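Local structure of uncharacterized protein (Thermus thermophilus HB8, 6SCE) at residues A3-L7 / G20-V24. The protein is a CRISPR-associated DNA nuclease of Type III defence, switched on by cyclic oligoadenylate, which it probably senses through CARF domains. Residues are numbered along the deposited sequence.
Sequences APVYL and GLKVV
Residues 5-7 are extended as a beta strand, and Pro4 leads into them with phi/psi of -71°/160°. Residues 20-24 are a turn of a longer alpha helix, with a Val24 N to Gly20 O hydrogen bond of 3.0 Å. Strand and helix run nearly antiparallel, at 152°, with axes 9.7 Å apart. Tyr6 faces Leu21, CA to CA 7.1 Å. Tyr6 is central. Its chi1 is t (-175°) and its chi2 is 45°, so the ring reaches out from the strand and lies along the helix. Leu21 CA sits over one ring face. Tyr6 CE2 is 3.8 Å from Leu21 CB, and Tyr6 CD1 is 3.9 Å from Val24 CG2. The Tyr6 hydroxyl ends beside Gly20, OH to CA 3.3 Å, where a modelled CB would clash with it. The OH is hydrogen-bonded to Ala17 O and Asn84 ND2. The CA-to-CB bond of Leu21 points sideways. That of Val24 points toward the strand; with chi1 t, its CG2 nears the ring and its CG1 meets Pro4 CG loosely at 4.5 Å. No hydrogen bond joins the two segments. Val5 CB turns away. The packing is that of a beta-alpha-beta unit in a Rossmann-like domain, the fold expected of CARF domains. Strand 5-10 lies between parallel strands 33-38 and 81-84, and helix 15-28 packs on one face of the sheet, where Phe108 of strand 105-111 touches both Tyr6 and Val24.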
ATOM      1  N   ALA A   3      -7.602   6.724  38.692  1.00 45.96           N
ATOM      2  CA  ALA A   3      -7.696   7.226  37.273  1.00 43.59           C
ATOM      3  C   ALA A   3      -7.427   6.075  36.293  1.00 39.81           C
ATOM      4  O   ALA A   3      -6.631   5.181  36.580  1.00 40.90           O
ATOM      5  CB  ALA A   3      -6.724   8.366  37.025  1.00 44.58           C
ATOM      6  N   PRO A   4      -8.072   6.103  35.126  1.00 38.17           N
ATOM      7  CA  PRO A   4      -7.893   4.998  34.159  1.00 36.72           C
ATOM      8  C   PRO A   4      -6.512   4.986  33.496  1.00 35.57           C
ATOM      9  O   PRO A   4      -5.802   6.010  33.485  1.00 34.63           O
ATOM     10  CB  PRO A   4      -8.990   5.279  33.143  1.00 37.10           C
ATOM     11  CG  PRO A   4      -9.031   6.768  33.123  1.00 37.76           C
ATOM     12  CD  PRO A   4      -8.931   7.152  34.576  1.00 37.28           C
ATOM     13  N   VAL A   5      -6.132   3.827  32.943  1.00 31.55           N
ATOM     14  CA  VAL A   5      -4.866   3.684  32.254  1.00 29.78           C
ATOM     15  C   VAL A   5      -5.189   3.452  30.767  1.00 27.67           C
ATOM     16  O   VAL A   5      -6.130   2.743  30.426  1.00 28.02           O
ATOM     17  CB  VAL A   5      -4.002   2.550  32.837  1.00 32.28           C
ATOM     18  CG1 VAL A   5      -2.818   2.228  31.955  1.00 31.05           C
ATOM     19  CG2 VAL A   5      -3.512   2.919  34.246  1.00 36.83           C
ATOM     20  N   TYR A   6      -4.427   4.115  29.919  1.00 27.27           N
ATOM     21  CA  TYR A   6      -4.556   3.977  28.478  1.00 26.71           C
ATOM     22  C   TYR A   6      -3.548   2.991  28.014  1.00 24.78           C
ATOM     23  O   TYR A   6      -2.361   3.217  28.159  1.00 25.79           O
ATOM     24  CB  TYR A   6      -4.312   5.332  27.806  1.00 25.47           C
ATOM     25  CG  TYR A   6      -4.523   5.397  26.312  1.00 24.84           C
ATOM     26  CD1 TYR A   6      -5.622   4.819  25.705  1.00 25.90           C
ATOM     27  CD2 TYR A   6      -3.636   6.091  25.520  1.00 25.22           C
ATOM     28  CE1 TYR A   6      -5.824   4.923  24.328  1.00 25.03           C
ATOM     29  CE2 TYR A   6      -3.830   6.202  24.150  1.00 23.51           C
ATOM     30  CZ  TYR A   6      -4.907   5.613  23.564  1.00 23.54           C
ATOM     31  OH  TYR A   6      -5.086   5.782  22.201  1.00 25.92           O
ATOM     32  N   LEU A   7      -4.026   1.903  27.409  1.00 25.62           N
ATOM     33  CA  LEU A   7      -3.178   0.887  26.757  1.00 26.23           C
ATOM     34  C   LEU A   7      -3.366   0.974  25.240  1.00 24.19           C
ATOM     35  O   LEU A   7      -4.484   0.894  24.759  1.00 27.59           O
ATOM     36  CB  LEU A   7      -3.610  -0.516  27.197  1.00 26.24           C
ATOM     37  CG  LEU A   7      -3.541  -0.776  28.729  1.00 28.28           C
ATOM     38  CD1 LEU A   7      -3.832  -2.229  29.016  1.00 30.25           C
ATOM     39  CD2 LEU A   7      -2.224  -0.379  29.329  1.00 27.60           C
ATOM     40  N   GLY A  20      -7.291   8.311  20.253  1.00 25.89           N
ATOM     41  CA  GLY A  20      -7.817   7.408  21.267  1.00 23.99           C
ATOM     42  C   GLY A  20      -7.634   7.962  22.669  1.00 23.82           C
ATOM     43  O   GLY A  20      -8.548   7.846  23.500  1.00 26.03           O
ATOM     44  N   LEU A  21      -6.511   8.634  22.916  1.00 22.81           N
ATOM     45  CA  LEU A  21      -6.285   9.312  24.193  1.00 24.49           C
ATOM     46  C   LEU A  21      -7.339  10.415  24.426  1.00 26.41           C
ATOM     47  O   LEU A  21      -7.913  10.499  25.518  1.00 26.92           O
ATOM     48  CB  LEU A  21      -4.873   9.869  24.291  1.00 24.53           C
ATOM     49  CG  LEU A  21      -4.530  10.549  25.615  1.00 26.38           C
ATOM     50  CD1 LEU A  21      -4.752   9.674  26.850  1.00 29.06           C
ATOM     51  CD2 LEU A  21      -3.108  11.081  25.590  1.00 29.36           C
ATOM     52  N   LYS A  22      -7.646  11.199  23.389  1.00 26.51           N
ATOM     53  CA  LYS A  22      -8.668  12.262  23.515  1.00 27.15           C
ATOM     54  C   LYS A  22     -10.013  11.639  23.852  1.00 28.67           C
ATOM     55  O   LYS A  22     -10.762  12.194  24.648  1.00 28.63           O
ATOM     56  CB  LYS A  22      -8.746  13.125  22.243  1.00 26.15           C
ATOM     57  CG  LYS A  22      -7.470  13.905  21.978  1.00 26.87           C
ATOM     58  CD  LYS A  22      -7.611  14.777  20.732  1.00 28.08           C
ATOM     59  CE  LYS A  22      -8.428  16.040  21.001  1.00 28.93           C
ATOM     60  NZ  LYS A  22      -8.834  16.701  19.726  1.00 29.03           N
ATOM     61  N   VAL A  23     -10.317  10.481  23.269  1.00 27.71           N
ATOM     62  CA  VAL A  23     -11.559   9.782  23.556  1.00 29.28           C
ATOM     63  C   VAL A  23     -11.624   9.371  25.031  1.00 30.19           C
ATOM     64  O   VAL A  23     -12.637   9.633  25.729  1.00 30.95           O
ATOM     65  CB  VAL A  23     -11.717   8.541  22.665  1.00 30.98           C
ATOM     66  CG1 VAL A  23     -12.877   7.653  23.103  1.00 32.69           C
ATOM     67  CG2 VAL A  23     -11.841   8.927  21.209  1.00 30.61           C
ATOM     68  N   VAL A  24     -10.551   8.766  25.521  1.00 28.13           N
ATOM     69  CA  VAL A  24     -10.504   8.334  26.918  1.00 29.35           C
ATOM     70  C   VAL A  24     -10.646   9.533  27.870  1.00 29.85           C
ATOM     71  O   VAL A  24     -11.439   9.510  28.831  1.00 31.65           O
ATOM     72  CB  VAL A  24      -9.195   7.592  27.219  1.00 27.97           C
ATOM     73  CG1 VAL A  24      -9.142   7.194  28.693  1.00 29.31           C
ATOM     74  CG2 VAL A  24      -9.114   6.332  26.368  1.00 26.91           C
TER